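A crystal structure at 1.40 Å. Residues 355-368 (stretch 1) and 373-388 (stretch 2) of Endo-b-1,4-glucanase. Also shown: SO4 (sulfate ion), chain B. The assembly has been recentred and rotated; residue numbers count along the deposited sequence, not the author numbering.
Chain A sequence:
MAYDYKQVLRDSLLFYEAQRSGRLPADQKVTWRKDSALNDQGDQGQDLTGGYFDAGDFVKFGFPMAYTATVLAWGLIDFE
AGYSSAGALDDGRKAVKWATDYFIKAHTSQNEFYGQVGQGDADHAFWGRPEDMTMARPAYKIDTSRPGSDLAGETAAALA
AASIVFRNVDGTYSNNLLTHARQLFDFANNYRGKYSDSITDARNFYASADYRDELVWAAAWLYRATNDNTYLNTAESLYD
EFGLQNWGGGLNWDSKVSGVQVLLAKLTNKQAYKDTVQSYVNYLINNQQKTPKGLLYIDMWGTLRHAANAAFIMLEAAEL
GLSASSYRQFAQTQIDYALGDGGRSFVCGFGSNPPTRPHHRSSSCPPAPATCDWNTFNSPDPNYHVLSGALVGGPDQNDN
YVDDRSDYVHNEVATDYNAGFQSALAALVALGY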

# COMPACT_ATOMS: atom_id res chain seq x y z
N PRO A 355 2.41 15.81 -12.81
CA PRO A 355 3.30 14.99 -13.63
C PRO A 355 2.42 14.40 -14.73
O PRO A 355 1.29 13.98 -14.46
CB PRO A 355 3.78 13.91 -12.67
CG PRO A 355 3.70 14.58 -11.33
CD PRO A 355 2.38 15.32 -11.42
N THR A 356 2.92 14.37 -15.96
CA THR A 356 2.14 13.79 -17.05
C THR A 356 2.86 12.60 -17.67
O THR A 356 2.33 11.94 -18.57
CB THR A 356 1.85 14.82 -18.17
OG1 THR A 356 3.08 15.20 -18.81
CG2 THR A 356 1.18 16.05 -17.59
N ARG A 357 4.07 12.32 -17.19
CA ARG A 357 4.85 11.21 -17.71
C ARG A 357 5.27 10.21 -16.63
O ARG A 357 6.45 9.88 -16.49
CB ARG A 357 6.09 11.74 -18.44
CG ARG A 357 5.75 12.72 -19.56
CD ARG A 357 7.01 13.30 -20.18
NE ARG A 357 6.73 14.17 -21.33
CZ ARG A 357 6.17 15.37 -21.24
NH1 ARG A 357 5.82 15.87 -20.06
NH2 ARG A 357 5.95 16.08 -22.34
N PRO A 358 4.30 9.71 -15.84
CA PRO A 358 4.70 8.75 -14.80
C PRO A 358 5.35 7.52 -15.43
O PRO A 358 5.02 7.13 -16.55
CB PRO A 358 3.37 8.43 -14.10
CG PRO A 358 2.35 8.64 -15.18
CD PRO A 358 2.84 9.90 -15.85
N HIS A 359 6.29 6.93 -14.70
CA HIS A 359 7.01 5.73 -15.14
C HIS A 359 5.99 4.60 -15.00
O HIS A 359 6.02 3.82 -14.05
CB HIS A 359 8.20 5.50 -14.21
CG HIS A 359 9.12 4.41 -14.66
ND1 HIS A 359 10.04 4.59 -15.67
CD2 HIS A 359 9.26 3.13 -14.24
CE1 HIS A 359 10.71 3.47 -15.85
NE2 HIS A 359 10.25 2.57 -15.00
N HIS A 360 5.11 4.51 -15.99
CA HIS A 360 4.00 3.57 -15.91
C HIS A 360 3.60 3.09 -17.31
O HIS A 360 3.21 3.89 -18.16
CB HIS A 360 2.86 4.33 -15.22
CG HIS A 360 1.68 3.50 -14.86
ND1 HIS A 360 0.59 3.35 -15.69
CD2 HIS A 360 1.39 2.82 -13.72
CE1 HIS A 360 -0.33 2.63 -15.07
NE2 HIS A 360 0.13 2.30 -13.88
N ARG A 361 3.70 1.79 -17.52
CA ARG A 361 3.41 1.20 -18.82
C ARG A 361 1.99 1.33 -19.36
O ARG A 361 1.79 1.89 -20.44
CB ARG A 361 3.81 -0.28 -18.80
CG ARG A 361 5.31 -0.49 -18.70
CD ARG A 361 5.64 -1.94 -18.41
NE ARG A 361 7.08 -2.18 -18.37
CZ ARG A 361 7.89 -1.80 -17.38
NH1 ARG A 361 7.40 -1.14 -16.34
NH2 ARG A 361 9.18 -2.09 -17.44
N SER A 362 1.00 0.82 -18.63
CA SER A 362 -0.35 0.86 -19.16
C SER A 362 -0.88 2.24 -19.51
O SER A 362 -1.55 2.40 -20.53
CB SER A 362 -1.33 0.13 -18.22
OG SER A 362 -1.50 0.81 -16.99
N SER A 363 -0.58 3.24 -18.69
CA SER A 363 -1.07 4.59 -18.99
C SER A 363 -0.32 5.24 -20.16
O SER A 363 -0.84 6.16 -20.79
CB SER A 363 -0.98 5.49 -17.75
OG SER A 363 0.35 5.68 -17.32
N SER A 364 0.89 4.78 -20.44
CA SER A 364 1.67 5.36 -21.53
C SER A 364 1.18 4.91 -22.91
O SER A 364 1.43 5.56 -23.92
CB SER A 364 3.14 4.97 -21.40
OG SER A 364 3.36 3.62 -21.82
N CYS A 365 0.47 3.79 -22.93
CA CYS A 365 0.01 3.21 -24.18
C CYS A 365 -1.21 3.78 -24.86
O CYS A 365 -2.19 4.14 -24.21
CB CYS A 365 -0.24 1.72 -23.98
SG CYS A 365 1.22 0.73 -23.58
N PRO A 366 -1.17 3.88 -26.20
CA PRO A 366 -2.31 4.40 -26.94
C PRO A 366 -3.26 3.20 -26.99
O PRO A 366 -2.88 2.09 -26.61
CB PRO A 366 -1.72 4.73 -28.30
CG PRO A 366 -0.67 3.65 -28.46
CD PRO A 366 -0.02 3.64 -27.09
N PRO A 367 -4.50 3.39 -27.45
CA PRO A 367 -5.38 2.22 -27.48
C PRO A 367 -5.02 1.27 -28.62
O PRO A 367 -4.45 1.69 -29.63
CB PRO A 367 -6.77 2.84 -27.65
CG PRO A 367 -6.48 4.06 -28.47
CD PRO A 367 -5.23 4.61 -27.84
N ALA A 368 -5.34 -0.00 -28.44
CA ALA A 368 -5.08 -0.99 -29.47
C ALA A 368 -5.97 -0.55 -30.64
O ALA A 368 -6.96 0.15 -30.43
CB ALA A 368 -5.49 -2.38 -28.99
N ASP A 373 5.15 -0.19 -27.41
CA ASP A 373 6.41 -0.88 -27.16
C ASP A 373 7.40 0.10 -26.55
O ASP A 373 7.00 1.14 -26.03
CB ASP A 373 6.95 -1.49 -28.46
CG ASP A 373 7.19 -0.45 -29.56
OD1 ASP A 373 7.48 -0.87 -30.70
OD2 ASP A 373 7.10 0.76 -29.29
N TRP A 374 8.69 -0.23 -26.60
CA TRP A 374 9.67 0.67 -26.01
C TRP A 374 9.76 2.02 -26.71
O TRP A 374 10.29 2.97 -26.15
CB TRP A 374 11.04 -0.01 -25.94
CG TRP A 374 11.11 -1.01 -24.83
CD1 TRP A 374 10.95 -2.36 -24.92
CD2 TRP A 374 11.29 -0.72 -23.43
NE1 TRP A 374 11.01 -2.93 -23.67
CE2 TRP A 374 11.22 -1.95 -22.74
CE3 TRP A 374 11.50 0.46 -22.70
CZ2 TRP A 374 11.35 -2.03 -21.35
CZ3 TRP A 374 11.63 0.38 -21.32
CH2 TRP A 374 11.55 -0.86 -20.66
N ASN A 375 9.26 2.11 -27.94
CA ASN A 375 9.28 3.39 -28.63
C ASN A 375 8.27 4.30 -27.93
O ASN A 375 8.42 5.52 -27.91
CB ASN A 375 8.92 3.22 -30.11
CG ASN A 375 10.00 2.50 -30.89
OD1 ASN A 375 9.82 1.35 -31.31
ND2 ASN A 375 11.13 3.16 -31.08
N THR A 376 7.24 3.69 -27.34
CA THR A 376 6.22 4.45 -26.62
C THR A 376 6.87 5.01 -25.35
O THR A 376 6.66 6.17 -24.99
CB THR A 376 5.02 3.54 -26.23
OG1 THR A 376 4.54 2.87 -27.40
CG2 THR A 376 3.89 4.38 -25.64
N PHE A 377 7.65 4.18 -24.68
CA PHE A 377 8.37 4.59 -23.48
C PHE A 377 9.28 5.77 -23.83
O PHE A 377 9.41 6.73 -23.06
CB PHE A 377 9.23 3.44 -22.96
CG PHE A 377 10.25 3.85 -21.94
CD1 PHE A 377 9.88 4.09 -20.62
CD2 PHE A 377 11.59 4.01 -22.29
CE1 PHE A 377 10.83 4.47 -19.66
CE2 PHE A 377 12.54 4.39 -21.35
CZ PHE A 377 12.16 4.62 -20.03
N ASN A 378 9.89 5.68 -25.00
CA ASN A 378 10.84 6.67 -25.50
C ASN A 378 10.19 7.95 -26.05
O ASN A 378 10.89 8.89 -26.42
CB ASN A 378 11.71 6.01 -26.57
CG ASN A 378 13.02 6.74 -26.82
OD1 ASN A 378 13.70 7.17 -25.89
ND2 ASN A 378 13.39 6.87 -28.09
N SER A 379 8.86 7.99 -26.09
CA SER A 379 8.15 9.15 -26.61
C SER A 379 8.31 10.41 -25.76
O SER A 379 8.24 10.35 -24.53
CB SER A 379 6.66 8.84 -26.75
OG SER A 379 5.94 10.00 -27.16
N PRO A 380 8.53 11.56 -26.40
CA PRO A 380 8.70 12.83 -25.69
C PRO A 380 7.35 13.34 -25.19
O PRO A 380 7.27 14.17 -24.29
CB PRO A 380 9.28 13.76 -26.75
CG PRO A 380 9.96 12.82 -27.70
CD PRO A 380 8.96 11.70 -27.80
N ASP A 381 6.28 12.81 -25.78
CA ASP A 381 4.92 13.20 -25.44
C ASP A 381 4.49 12.69 -24.07
O ASP A 381 5.05 11.73 -23.54
CB ASP A 381 3.94 12.66 -26.48
CG ASP A 381 4.29 13.09 -27.89
OD1 ASP A 381 3.64 12.60 -28.84
OD2 ASP A 381 5.21 13.92 -28.05
N PRO A 382 3.48 13.34 -23.46
CA PRO A 382 3.00 12.91 -22.15
C PRO A 382 2.33 11.54 -22.30
O PRO A 382 1.95 11.15 -23.41
CB PRO A 382 2.00 14.00 -21.77
CG PRO A 382 1.51 14.49 -23.10
CD PRO A 382 2.77 14.55 -23.91
N ASN A 383 2.20 10.81 -21.20
CA ASN A 383 1.55 9.50 -21.24
C ASN A 383 0.18 9.68 -21.88
O ASN A 383 -0.56 10.59 -21.53
CB ASN A 383 1.41 8.92 -19.83
CG ASN A 383 2.69 8.32 -19.31
OD1 ASN A 383 3.79 8.77 -19.65
ND2 ASN A 383 2.57 7.29 -18.48
N TYR A 384 -0.14 8.80 -22.83
CA TYR A 384 -1.41 8.87 -23.55
C TYR A 384 -2.61 8.99 -22.62
O TYR A 384 -3.49 9.82 -22.84
CB TYR A 384 -1.55 7.65 -24.46
CG TYR A 384 -2.75 7.72 -25.38
CD1 TYR A 384 -4.02 7.38 -24.93
CD2 TYR A 384 -2.61 8.15 -26.70
CE1 TYR A 384 -5.13 7.46 -25.77
CE2 TYR A 384 -3.71 8.23 -27.55
CZ TYR A 384 -4.97 7.88 -27.08
OH TYR A 384 -6.07 7.94 -27.90
N HIS A 385 -2.66 8.15 -21.59
CA HIS A 385 -3.75 8.17 -20.62
C HIS A 385 -3.31 8.90 -19.36
O HIS A 385 -2.19 8.71 -18.89
CB HIS A 385 -4.16 6.76 -20.21
CG HIS A 385 -4.52 5.86 -21.36
ND1 HIS A 385 -5.65 6.05 -22.12
CD2 HIS A 385 -3.92 4.75 -21.84
CE1 HIS A 385 -5.73 5.09 -23.03
NE2 HIS A 385 -4.68 4.30 -22.89
N VAL A 386 -4.20 9.72 -18.82
CA VAL A 386 -3.90 10.42 -17.58
C VAL A 386 -4.10 9.39 -16.46
O VAL A 386 -5.16 8.77 -16.37
CB VAL A 386 -4.86 11.62 -17.37
CG1 VAL A 386 -4.69 12.19 -15.97
CG2 VAL A 386 -4.56 12.69 -18.41
N LEU A 387 -3.08 9.22 -15.63
CA LEU A 387 -3.14 8.25 -14.54
C LEU A 387 -3.70 8.91 -13.29
O LEU A 387 -3.01 9.08 -12.28
CB LEU A 387 -1.75 7.68 -14.28
CG LEU A 387 -1.65 6.50 -13.31
CD1 LEU A 387 -2.48 5.33 -13.82
CD2 LEU A 387 -0.18 6.09 -13.18
N SER A 388 -4.97 9.28 -13.37
CA SER A 388 -5.64 9.98 -12.29
C SER A 388 -5.41 9.38 -10.91
O SER A 388 -5.60 8.18 -10.70
CB SER A 388 -7.15 10.03 -12.56
OG SER A 388 -7.40 10.60 -13.84
S SO4 B . 10.22 -0.90 -13.85
O1 SO4 B . 11.16 0.42 -13.88
O2 SO4 B . 10.61 -1.66 -15.02
O3 SO4 B . 10.41 -1.55 -12.72
O4 SO4 B . 8.89 -0.37 -14.04
O HOH W 1 -0.47 11.93 -18.90
O HOH W 2 2.59 7.85 -23.75
O HOH W 3 -4.00 1.73 -23.96

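Two loop-rich stretches of one chain pack side by side and bury 995 Å² between them, both sides summed. Stretch 1 carries a short, weakly bonded helix near 361-364. Stretch 2 has a helix at 374-377 and then runs on as loop.

Asn383 has the largest covered area, 112 Å². Its backbone N donates to Thr356 O at 2.9 Å. Its side chain points toward stretch 1, and ND2 donates to Pro358 O at 3.1 Å and to Ser363 OG at 3.0 Å. One amide thus ties the loop before the short helix to the helix itself. Ser363 OG also lies 2.9 Å from His360 ND1, a hydrogen bond in which either could be the donor. His360 ND1 accepts from Ser363 N at 3.2 Å and caps the helix. Water 1 donates to both Thr356 O and Asn383 O, reinforcing the backbone link.

Leu387 covers the next largest area, 80 Å². It supplies apolar packing. Its CD2 sits over the face of the His360 ring, 3.6 Å from the centroid, a CH-pi contact. Leu387 CD2 also lies 4.1 Å from Pro358 CG.

Ser363 and Tyr384 follow, each with 69 Å². Ser363 O accepts from His385 N at 2.8 Å, a second direct backbone bond. The Tyr384 ring packs against two prolines on one face: Pro366 CA is 3.8 Å from the ring centroid, and Pro367 CD is 3.4 Å from Tyr384 CZ. Water 2 accepts from Tyr384 N and donates to Ser364 O, bridging the backbones.

Arg357 holds the Pro380 carbonyl. Its NE and NH2 both donate to Pro380 O, each at 3.0 Å. The carbonyl meets the guanidinium at its edge, where the N-H groups point, while Pro382 N lies over one face.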